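Long-range contacts in NikO protein (Streptomyces tendae, PDB 4FQD), which catalyses an enolpyruvyl transfer essential to nikkomycin biosynthesis, probably using phosphoenolpyruvate as donor, as a member of the EPSP synthase family: residues 351-362 against 387-397; 368-378 against 407-418. The protein carries 4 engineered substitutions. All blocks are in the same frame, centred on the assembly; numbering follows the deposited sequence.

Interaction 1. Residues 351-362 against 387-397; sequences GAYAEGPTYIRE and TVLRVDGPCPP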
loop_
_atom_site.group_PDB
_atom_site.type_symbol
_atom_site.label_atom_id
_atom_site.label_comp_id
_atom_site.label_asym_id
_atom_site.label_seq_id
_atom_site.Cartn_x
_atom_site.Cartn_y
_atom_site.Cartn_z
ATOM N N GLY A 351 -15.035 3.969 -2.881
ATOM C CA GLY A 351 -14.763 2.555 -3.058
ATOM C C GLY A 351 -16.006 1.698 -2.915
ATOM O O GLY A 351 -16.074 0.591 -3.449
ATOM N N ALA A 352 -16.997 2.215 -2.194
ATOM C CA ALA A 352 -18.261 1.511 -2.005
ATOM C C ALA A 352 -19.047 1.438 -3.310
ATOM O O ALA A 352 -19.969 0.635 -3.446
ATOM C CB ALA A 352 -19.088 2.186 -0.923
ATOM N N TYR A 353 -18.674 2.282 -4.266
ATOM C CA TYR A 353 -19.329 2.313 -5.567
ATOM C C TYR A 353 -18.473 1.635 -6.630
ATOM O O TYR A 353 -18.853 1.572 -7.800
ATOM C CB TYR A 353 -19.638 3.755 -5.974
ATOM C CG TYR A 353 -20.712 4.410 -5.137
ATOM C CD1 TYR A 353 -20.425 4.919 -3.877
ATOM C CD2 TYR A 353 -22.012 4.527 -5.610
ATOM C CE1 TYR A 353 -21.405 5.520 -3.109
ATOM C CE2 TYR A 353 -22.998 5.127 -4.851
ATOM C CZ TYR A 353 -22.689 5.623 -3.601
ATOM O OH TYR A 353 -23.667 6.221 -2.841
ATOM N N ALA A 354 -17.315 1.129 -6.219
ATOM C CA ALA A 354 -16.428 0.414 -7.125
ATOM C C ALA A 354 -16.764 -1.072 -7.137
ATOM O O ALA A 354 -17.279 -1.604 -6.156
ATOM C CB ALA A 354 -14.976 0.625 -6.724
ATOM N N GLU A 355 -16.476 -1.737 -8.250
ATOM C CA GLU A 355 -16.737 -3.168 -8.367
ATOM C C GLU A 355 -15.520 -3.999 -7.976
ATOM O O GLU A 355 -14.694 -4.350 -8.819
ATOM C CB GLU A 355 -17.202 -3.523 -9.780
ATOM C CG GLU A 355 -18.618 -3.064 -10.082
ATOM C CD GLU A 355 -19.132 -3.582 -11.409
ATOM O OE1 GLU A 355 -18.310 -4.039 -12.232
ATOM O OE2 GLU A 355 -20.362 -3.537 -11.627
ATOM N N GLY A 356 -15.422 -4.311 -6.688
ATOM C CA GLY A 356 -14.299 -5.067 -6.170
ATOM C C GLY A 356 -13.830 -4.527 -4.834
ATOM O O GLY A 356 -14.405 -3.574 -4.309
ATOM N N PRO A 357 -12.778 -5.139 -4.274
ATOM C CA PRO A 357 -12.238 -4.750 -2.968
ATOM C C PRO A 357 -11.312 -3.543 -3.064
ATOM O O PRO A 357 -10.401 -3.531 -3.892
ATOM C CB PRO A 357 -11.423 -5.981 -2.540
ATOM C CG PRO A 357 -11.687 -7.044 -3.585
ATOM C CD PRO A 357 -12.089 -6.318 -4.817
ATOM N N THR A 358 -11.548 -2.540 -2.225
ATOM C CA THR A 358 -10.634 -1.409 -2.113
ATOM C C THR A 358 -9.827 -1.530 -0.826
ATOM O O THR A 358 -10.392 -1.613 0.263
ATOM C CB THR A 358 -11.381 -0.062 -2.130
ATOM O OG1 THR A 358 -11.821 0.225 -3.463
ATOM C CG2 THR A 358 -10.465 1.061 -1.661
ATOM N N TYR A 359 -8.505 -1.548 -0.958
ATOM C CA TYR A 359 -7.625 -1.703 0.193
ATOM C C TYR A 359 -6.967 -0.379 0.558
ATOM O O TYR A 359 -6.265 0.222 -0.255
ATOM C CB TYR A 359 -6.558 -2.763 -0.087
ATOM C CG TYR A 359 -7.123 -4.112 -0.469
ATOM C CD1 TYR A 359 -7.402 -4.418 -1.796
ATOM C CD2 TYR A 359 -7.377 -5.079 0.494
ATOM C CE1 TYR A 359 -7.918 -5.649 -2.151
ATOM C CE2 TYR A 359 -7.893 -6.315 0.149
ATOM C CZ TYR A 359 -8.162 -6.593 -1.176
ATOM O OH TYR A 359 -8.675 -7.821 -1.525
ATOM N N ILE A 360 -7.199 0.071 1.785
ATOM C CA ILE A 360 -6.651 1.339 2.248
ATOM C C ILE A 360 -5.735 1.140 3.449
ATOM O O ILE A 360 -6.155 0.618 4.482
ATOM C CB ILE A 360 -7.770 2.328 2.625
ATOM C CG1 ILE A 360 -8.675 2.591 1.418
ATOM C CG2 ILE A 360 -7.177 3.625 3.155
ATOM C CD1 ILE A 360 -9.829 3.525 1.707
ATOM N N ARG A 361 -4.480 1.555 3.308
ATOM C CA ARG A 361 -3.519 1.439 4.396
ATOM C C ARG A 361 -3.121 2.805 4.939
ATOM O O ARG A 361 -2.747 3.702 4.183
ATOM C CB ARG A 361 -2.272 0.681 3.941
ATOM C CG ARG A 361 -1.372 0.250 5.085
ATOM C CD ARG A 361 -0.133 -0.450 4.570
ATOM N NE ARG A 361 0.357 -1.447 5.516
ATOM C CZ ARG A 361 0.068 -2.742 5.449
ATOM N NH1 ARG A 361 -0.704 -3.200 4.476
ATOM N NH2 ARG A 361 0.554 -3.580 6.352
ATOM N N GLU A 362 -3.202 2.952 6.256
ATOM C CA GLU A 362 -2.841 4.196 6.921
ATOM C C GLU A 362 -1.394 4.155 7.401
ATOM O O GLU A 362 -1.020 3.288 8.190
ATOM C CB GLU A 362 -3.776 4.448 8.103
ATOM C CG GLU A 362 -3.378 5.627 8.962
ATOM C CD GLU A 362 -3.509 6.947 8.235
ATOM O OE1 GLU A 362 -4.618 7.251 7.746
ATOM O OE2 GLU A 362 -2.502 7.679 8.149
ATOM N N THR A 387 -3.776 -1.126 10.750
ATOM C CA THR A 387 -3.518 0.003 9.862
ATOM C C THR A 387 -4.258 -0.128 8.540
ATOM O O THR A 387 -4.146 0.741 7.675
ATOM C CB THR A 387 -2.021 0.120 9.518
ATOM O OG1 THR A 387 -1.677 -0.885 8.556
ATOM C CG2 THR A 387 -1.164 -0.065 10.751
ATOM N N VAL A 388 -5.001 -1.216 8.374
ATOM C CA VAL A 388 -5.620 -1.516 7.088
ATOM C C VAL A 388 -7.143 -1.454 7.130
ATOM O O VAL A 388 -7.775 -2.006 8.029
ATOM C CB VAL A 388 -5.178 -2.902 6.570
ATOM C CG1 VAL A 388 -5.922 -3.268 5.290
ATOM C CG2 VAL A 388 -3.675 -2.921 6.343
ATOM N N LEU A 389 -7.719 -0.768 6.148
ATOM C CA LEU A 389 -9.163 -0.743 5.959
ATOM C C LEU A 389 -9.512 -1.290 4.580
ATOM O O LEU A 389 -8.900 -0.914 3.579
ATOM C CB LEU A 389 -9.699 0.682 6.107
ATOM C CG LEU A 389 -11.108 0.943 5.566
ATOM C CD1 LEU A 389 -12.147 0.138 6.333
ATOM C CD2 LEU A 389 -11.431 2.430 5.613
ATOM N N ARG A 390 -10.494 -2.184 4.530
ATOM C CA ARG A 390 -10.927 -2.762 3.265
ATOM C C ARG A 390 -12.410 -2.501 3.028
ATOM O O ARG A 390 -13.226 -2.648 3.936
ATOM C CB ARG A 390 -10.648 -4.265 3.236
ATOM C CG ARG A 390 -10.860 -4.911 1.876
ATOM C CD ARG A 390 -11.679 -6.182 2.003
ATOM N NE ARG A 390 -11.192 -7.040 3.080
ATOM C CZ ARG A 390 -11.969 -7.819 3.825
ATOM N NH1 ARG A 390 -13.278 -7.850 3.612
ATOM N NH2 ARG A 390 -11.440 -8.564 4.784
ATOM N N VAL A 391 -12.749 -2.107 1.805
ATOM C CA VAL A 391 -14.138 -1.894 1.425
ATOM C C VAL A 391 -14.555 -2.898 0.355
ATOM O O VAL A 391 -13.932 -2.986 -0.703
ATOM C CB VAL A 391 -14.371 -0.460 0.908
ATOM C CG1 VAL A 391 -15.803 -0.296 0.416
ATOM C CG2 VAL A 391 -14.058 0.554 1.997
ATOM N N ASP A 392 -15.608 -3.657 0.640
ATOM C CA ASP A 392 -16.089 -4.681 -0.282
ATOM C C ASP A 392 -17.149 -4.142 -1.234
ATOM O O ASP A 392 -18.343 -4.364 -1.037
ATOM C CB ASP A 392 -16.644 -5.880 0.489
ATOM C CG ASP A 392 -15.561 -6.672 1.191
ATOM O OD1 ASP A 392 -14.451 -6.781 0.631
ATOM O OD2 ASP A 392 -15.820 -7.185 2.300
ATOM N N GLY A 393 -16.707 -3.439 -2.271
ATOM C CA GLY A 393 -17.615 -2.906 -3.267
ATOM C C GLY A 393 -18.058 -3.967 -4.256
ATOM O O GLY A 393 -17.333 -4.935 -4.492
ATOM N N PRO A 394 -19.249 -3.793 -4.851
ATOM C CA PRO A 394 -20.151 -2.658 -4.622
ATOM C C PRO A 394 -20.950 -2.805 -3.332
ATOM O O PRO A 394 -21.489 -3.877 -3.056
ATOM C CB PRO A 394 -21.106 -2.717 -5.825
ATOM C CG PRO A 394 -20.525 -3.739 -6.767
ATOM C CD PRO A 394 -19.755 -4.678 -5.909
ATOM N N CYS A 395 -21.016 -1.732 -2.552
ATOM C CA CYS A 395 -21.816 -1.717 -1.333
ATOM C C CYS A 395 -22.244 -0.296 -0.970
ATOM O O CYS A 395 -21.894 0.205 0.098
ATOM C CB CYS A 395 -21.034 -2.342 -0.176
ATOM S SG CYS A 395 -19.413 -1.593 0.120
ATOM N N PRO A 396 -23.018 0.354 -1.854
ATOM C CA PRO A 396 -23.405 1.747 -1.608
ATOM C C PRO A 396 -24.350 1.862 -0.419
ATOM O O PRO A 396 -25.136 0.946 -0.179
ATOM C CB PRO A 396 -24.124 2.139 -2.900
ATOM C CG PRO A 396 -24.672 0.861 -3.419
ATOM C CD PRO A 396 -23.671 -0.196 -3.055
ATOM N N PRO A 397 -24.268 2.975 0.325
ATOM C CA PRO A 397 -25.129 3.201 1.491
ATOM C C PRO A 397 -26.594 3.298 1.081
ATOM O O PRO A 397 -26.909 3.968 0.096
ATOM C CB PRO A 397 -24.634 4.546 2.035
ATOM C CG PRO A 397 -23.990 5.217 0.868
ATOM C CD PRO A 397 -23.369 4.114 0.070
HETATM O O HOH W 1 1.437 -0.546 8.516
#
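I360 CB and L389 CB lie 4.3 Å apart at the apolar centre of an antiparallel strand pair in a mixed four-stranded sheet. T358, I360, L389 and V391 share the face turned to helix 344-351, where branched and aliphatic side chains suit the buried setting. V391 holds CG1 anti to its backbone N (chi1 176°), which brings that methyl to the turn, 3.8 Å from A352 N. Beyond the strands, P396 CB lies over one face of the Y353 ring in a CH-pi contact, 4.0 Å from its centroid. G393 has no side chain to stand in the way of the turn, and its CA lies 3.2 Å from A354 O. Main-chain bonds lock the register, the one from L389 N to I360 O being practically straight at 179°. On the opposite face Y359 and R390 lie side by side, ring and guanidinium 63° apart; R390 bonds to A185 O of the second subunit through NE and bridges to D392 through NH1. At the polar edge V388 CG2 sits 3.5 Å above the R361 guanidinium plane, while one water joins T387 OG1, at 3.1 Å, and, weakly, R361 NE, at 3.3 Å.

Interaction 2. Residues 368-378 against 407-418; sequences RFGFAPELEAL and TDLRAAAVLLLA. With SO4 (sulfate ion), chain D.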
loop_
_atom_site.group_PDB
_atom_site.type_symbol
_atom_site.label_atom_id
_atom_site.label_comp_id
_atom_site.label_asym_id
_atom_site.label_seq_id
_atom_site.Cartn_x
_atom_site.Cartn_y
_atom_site.Cartn_z
ATOM N N ARG A 368 -7.464 5.872 12.708
ATOM C CA ARG A 368 -8.450 6.867 12.291
ATOM C C ARG A 368 -9.425 6.300 11.259
ATOM O O ARG A 368 -9.804 6.967 10.294
ATOM C CB ARG A 368 -7.791 8.164 11.804
ATOM C CG ARG A 368 -6.953 8.042 10.549
ATOM C CD ARG A 368 -6.499 9.412 10.077
ATOM N NE ARG A 368 -7.616 10.266 9.679
ATOM C CZ ARG A 368 -7.483 11.517 9.250
ATOM N NH1 ARG A 368 -6.278 12.066 9.165
ATOM N NH2 ARG A 368 -8.554 12.222 8.908
ATOM N N PHE A 369 -9.828 5.055 11.483
ATOM C CA PHE A 369 -10.878 4.431 10.696
ATOM C C PHE A 369 -12.150 4.385 11.530
ATOM O O PHE A 369 -12.941 3.450 11.426
ATOM C CB PHE A 369 -10.466 3.020 10.279
ATOM C CG PHE A 369 -9.332 2.984 9.296
ATOM C CD1 PHE A 369 -9.268 3.899 8.258
ATOM C CD2 PHE A 369 -8.325 2.040 9.413
ATOM C CE1 PHE A 369 -8.224 3.869 7.352
ATOM C CE2 PHE A 369 -7.278 2.005 8.510
ATOM C CZ PHE A 369 -7.227 2.922 7.478
ATOM N N GLY A 370 -12.336 5.405 12.365
ATOM C CA GLY A 370 -13.485 5.478 13.248
ATOM C C GLY A 370 -14.791 5.744 12.522
ATOM O O GLY A 370 -15.869 5.623 13.103
ATOM N N PHE A 371 -14.693 6.113 11.249
ATOM C CA PHE A 371 -15.873 6.351 10.427
ATOM C C PHE A 371 -16.443 5.039 9.897
ATOM O O PHE A 371 -17.617 4.962 9.537
ATOM C CB PHE A 371 -15.530 7.284 9.260
ATOM C CG PHE A 371 -14.439 6.763 8.363
ATOM C CD1 PHE A 371 -13.111 7.056 8.619
ATOM C CD2 PHE A 371 -14.745 5.982 7.260
ATOM C CE1 PHE A 371 -12.106 6.578 7.795
ATOM C CE2 PHE A 371 -13.747 5.500 6.433
ATOM C CZ PHE A 371 -12.426 5.800 6.701
ATOM N N ALA A 372 -15.598 4.013 9.854
ATOM C CA ALA A 372 -15.969 2.714 9.287
ATOM C C ALA A 372 -17.182 2.018 9.929
ATOM O O ALA A 372 -18.071 1.563 9.209
ATOM C CB ALA A 372 -14.755 1.773 9.242
ATOM N N PRO A 373 -17.228 1.925 11.275
ATOM C CA PRO A 373 -18.397 1.260 11.868
ATOM C C PRO A 373 -19.694 2.028 11.624
ATOM O O PRO A 373 -20.774 1.436 11.655
ATOM C CB PRO A 373 -18.071 1.247 13.366
ATOM C CG PRO A 373 -16.589 1.378 13.435
ATOM C CD PRO A 373 -16.232 2.280 12.301
ATOM N N GLU A 374 -19.586 3.330 11.384
ATOM C CA GLU A 374 -20.758 4.154 11.124
ATOM C C GLU A 374 -21.234 3.986 9.684
ATOM O O GLU A 374 -22.435 3.986 9.417
ATOM C CB GLU A 374 -20.461 5.622 11.427
ATOM C CG GLU A 374 -20.016 5.870 12.857
ATOM C CD GLU A 374 -21.018 5.357 13.872
ATOM O OE1 GLU A 374 -22.202 5.750 13.796
ATOM O OE2 GLU A 374 -20.623 4.554 14.744
ATOM N N LEU A 375 -20.286 3.843 8.762
ATOM C CA LEU A 375 -20.614 3.559 7.369
ATOM C C LEU A 375 -21.238 2.175 7.247
ATOM O O LEU A 375 -22.034 1.919 6.344
ATOM C CB LEU A 375 -19.364 3.640 6.489
ATOM C CG LEU A 375 -18.783 5.027 6.211
ATOM C CD1 LEU A 375 -17.537 4.909 5.348
ATOM C CD2 LEU A 375 -19.818 5.914 5.538
ATOM N N GLU A 376 -20.864 1.288 8.164
ATOM C CA GLU A 376 -21.394 -0.070 8.199
ATOM C C GLU A 376 -22.900 -0.058 8.436
ATOM O O GLU A 376 -23.633 -0.877 7.882
ATOM C CB GLU A 376 -20.707 -0.872 9.307
ATOM C CG GLU A 376 -20.905 -2.373 9.209
ATOM C CD GLU A 376 -19.770 -3.058 8.475
ATOM O OE1 GLU A 376 -18.660 -2.488 8.439
ATOM O OE2 GLU A 376 -19.986 -4.162 7.934
ATOM N N ALA A 377 -23.353 0.879 9.264
ATOM C CA ALA A 377 -24.767 1.001 9.601
ATOM C C ALA A 377 -25.604 1.407 8.393
ATOM O O ALA A 377 -26.791 1.091 8.316
ATOM C CB ALA A 377 -24.955 1.996 10.738
ATOM N N LEU A 378 -24.980 2.107 7.451
ATOM C CA LEU A 378 -25.678 2.571 6.258
ATOM C C LEU A 378 -25.793 1.481 5.195
ATOM O O LEU A 378 -26.578 1.601 4.256
ATOM C CB LEU A 378 -24.990 3.807 5.676
ATOM C CG LEU A 378 -25.062 5.077 6.526
ATOM C CD1 LEU A 378 -24.340 6.221 5.837
ATOM C CD2 LEU A 378 -26.509 5.450 6.816
ATOM N N THR A 407 -16.695 10.672 14.853
ATOM C CA THR A 407 -15.570 10.548 15.771
ATOM C C THR A 407 -14.565 11.675 15.573
ATOM O O THR A 407 -13.813 12.013 16.488
ATOM C CB THR A 407 -14.851 9.195 15.610
ATOM O OG1 THR A 407 -14.446 9.027 14.246
ATOM C CG2 THR A 407 -15.770 8.051 16.007
ATOM N N ASP A 408 -14.556 12.256 14.377
ATOM C CA ASP A 408 -13.612 13.323 14.054
ATOM C C ASP A 408 -14.098 14.209 12.908
ATOM O O ASP A 408 -15.238 14.089 12.458
ATOM C CB ASP A 408 -12.235 12.737 13.726
ATOM C CG ASP A 408 -12.303 11.632 12.690
ATOM O OD1 ASP A 408 -12.303 11.948 11.480
ATOM O OD2 ASP A 408 -12.351 10.449 13.085
ATOM N N LEU A 409 -13.220 15.095 12.444
ATOM C CA LEU A 409 -13.556 16.066 11.403
ATOM C C LEU A 409 -13.962 15.418 10.080
ATOM O O LEU A 409 -15.075 15.625 9.596
ATOM C CB LEU A 409 -12.387 17.032 11.182
ATOM C CG LEU A 409 -12.395 17.899 9.919
ATOM C CD1 LEU A 409 -13.626 18.790 9.858
ATOM C CD2 LEU A 409 -11.123 18.730 9.845
ATOM N N ARG A 410 -13.055 14.641 9.498
ATOM C CA ARG A 410 -13.309 14.022 8.202
ATOM C C ARG A 410 -14.365 12.926 8.301
ATOM O O ARG A 410 -15.018 12.590 7.313
ATOM C CB ARG A 410 -12.013 13.474 7.601
ATOM C CG ARG A 410 -10.901 14.507 7.500
ATOM C CD ARG A 410 -11.390 15.784 6.831
ATOM N NE ARG A 410 -10.378 16.836 6.857
ATOM C CZ ARG A 410 -10.585 18.082 6.445
ATOM N NH1 ARG A 410 -11.771 18.437 5.971
ATOM N NH2 ARG A 410 -9.605 18.973 6.505
ATOM N N ALA A 411 -14.533 12.375 9.500
ATOM C CA ALA A 411 -15.552 11.362 9.737
ATOM C C ALA A 411 -16.945 11.971 9.625
ATOM O O ALA A 411 -17.847 11.376 9.040
ATOM C CB ALA A 411 -15.361 10.720 11.101
ATOM N N ALA A 412 -17.110 13.164 10.186
ATOM C CA ALA A 412 -18.388 13.864 10.138
ATOM C C ALA A 412 -18.772 14.213 8.704
ATOM O O ALA A 412 -19.940 14.129 8.323
ATOM C CB ALA A 412 -18.336 15.118 10.993
ATOM N N ALA A 413 -17.778 14.602 7.912
ATOM C CA ALA A 413 -18.011 14.997 6.530
ATOM C C ALA A 413 -18.421 13.813 5.659
ATOM O O ALA A 413 -19.389 13.898 4.904
ATOM C CB ALA A 413 -16.774 15.677 5.958
ATOM N N VAL A 414 -17.686 12.712 5.769
ATOM C CA VAL A 414 -17.937 11.546 4.927
ATOM C C VAL A 414 -19.247 10.839 5.290
ATOM O O VAL A 414 -19.900 10.248 4.429
ATOM C CB VAL A 414 -16.748 10.548 4.950
ATOM C CG1 VAL A 414 -16.655 9.839 6.295
ATOM C CG2 VAL A 414 -16.871 9.541 3.813
ATOM N N LEU A 415 -19.636 10.914 6.559
ATOM C CA LEU A 415 -20.903 10.336 6.996
ATOM C C LEU A 415 -22.067 11.159 6.462
ATOM O O LEU A 415 -23.103 10.615 6.077
ATOM C CB LEU A 415 -20.971 10.257 8.522
ATOM C CG LEU A 415 -20.091 9.195 9.183
ATOM C CD1 LEU A 415 -20.276 9.207 10.691
ATOM C CD2 LEU A 415 -20.392 7.823 8.607
ATOM N N LEU A 416 -21.884 12.474 6.443
ATOM C CA LEU A 416 -22.906 13.386 5.949
ATOM C C LEU A 416 -23.138 13.185 4.455
ATOM O O LEU A 416 -24.273 13.239 3.984
ATOM C CB LEU A 416 -22.506 14.835 6.237
ATOM C CG LEU A 416 -23.486 15.926 5.807
ATOM C CD1 LEU A 416 -24.873 15.652 6.366
ATOM C CD2 LEU A 416 -22.986 17.288 6.261
ATOM N N LEU A 417 -22.059 12.947 3.716
ATOM C CA LEU A 417 -22.151 12.711 2.280
ATOM C C LEU A 417 -22.834 11.380 1.988
ATOM O O LEU A 417 -23.656 11.280 1.076
ATOM C CB LEU A 417 -20.762 12.734 1.638
ATOM C CG LEU A 417 -19.989 14.051 1.705
ATOM C CD1 LEU A 417 -18.651 13.917 0.996
ATOM C CD2 LEU A 417 -20.806 15.187 1.112
ATOM N N ALA A 418 -22.486 10.361 2.767
ATOM C CA ALA A 418 -23.062 9.034 2.600
ATOM C C ALA A 418 -24.541 9.024 2.976
ATOM O O ALA A 418 -25.342 8.325 2.356
ATOM C CB ALA A 418 -22.294 8.017 3.429
HETATM S S SO4 D . -9.210 15.719 13.374
HETATM O O1 SO4 D . -8.807 15.232 12.056
HETATM O O2 SO4 D . -8.837 17.124 13.506
HETATM O O3 SO4 D . -10.656 15.587 13.525
HETATM O O4 SO4 D . -8.542 14.933 14.408
HETATM O O HOH W 2 -10.954 10.106 9.340
HETATM O O HOH W 3 -11.506 8.675 11.044
HETATM O O HOH W 4 -17.489 8.049 13.146
#
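L375 and L415 meet through their CD2 methyls, 3.7 Å apart, at the centre of a row of apolar contacts between two nearly parallel helices, whose axes run 9° apart and 10.3 Å from each other. The small alanine side chains make room for larger neighbours: A418 CB takes L378 CD1 at 3.6 Å on one side of the row, and A411 CB takes F371 CB at 3.9 Å on the other. E374 joins in with its aliphatic base, CB lying 3.6 Å from L415 CD2, and its chain bends at chi2 to carry the carboxylate away to R405 N. F371 meets A411 and V414 chiefly through its CB. With CG between the backbone N and the carbonyl carbon (chi1 59°), its ring is directed away from helix 409-418, toward Q344 and P345.

Farther out, the contact turns polar. R368 lays NH2 alongside R410, 3.6 Å from its CG, and the two guanidinium planes are nearly coplanar; a salt bridge to D342 anchors the R368 end. Two waters link R368 to D408: both donate to the carboxylate, and one also accepts from R368 NH2. D408 is the N-cap of helix 409-418, its OD1 accepting from A411 N from above the carboxylate plane, while T407 OG1 donates to OD2 at 2.8 Å. Aspartate suits this place because its short carboxylate reaches a backbone N-H of the first turn. L409 N, also at this helix end, binds a sulfate oxygen, O3, at 2.8 Å, and R436 grips the same ion. Buried helices lying side by side against a sheet, with L378 and L415 both packed on strand 402-405, are characteristic of the beta/alpha inverse barrel of enolpyruvyl transferases.

In the fold
The two contacts touch: the F369 ring packs on T387 O and L389 CB, and the F371 ring reaches L389 CD2, so that these two phenylalanines pack beneath the sheet of interaction 1. The chain alternates between them, strand 356-362 leading into helix 372-378 before strand 388-393 returns and helix 409-418 follows. Interaction 2 is the more buried and its centre lies nearer the chain centre, about 17 Å against 24 Å. Backbone hydrogen bonds hold the strand pair, whereas side-chain packing joins the helices, with water and a cap at one end. Only interaction 1 meets the second subunit, through Y359, R361, V388 and R390.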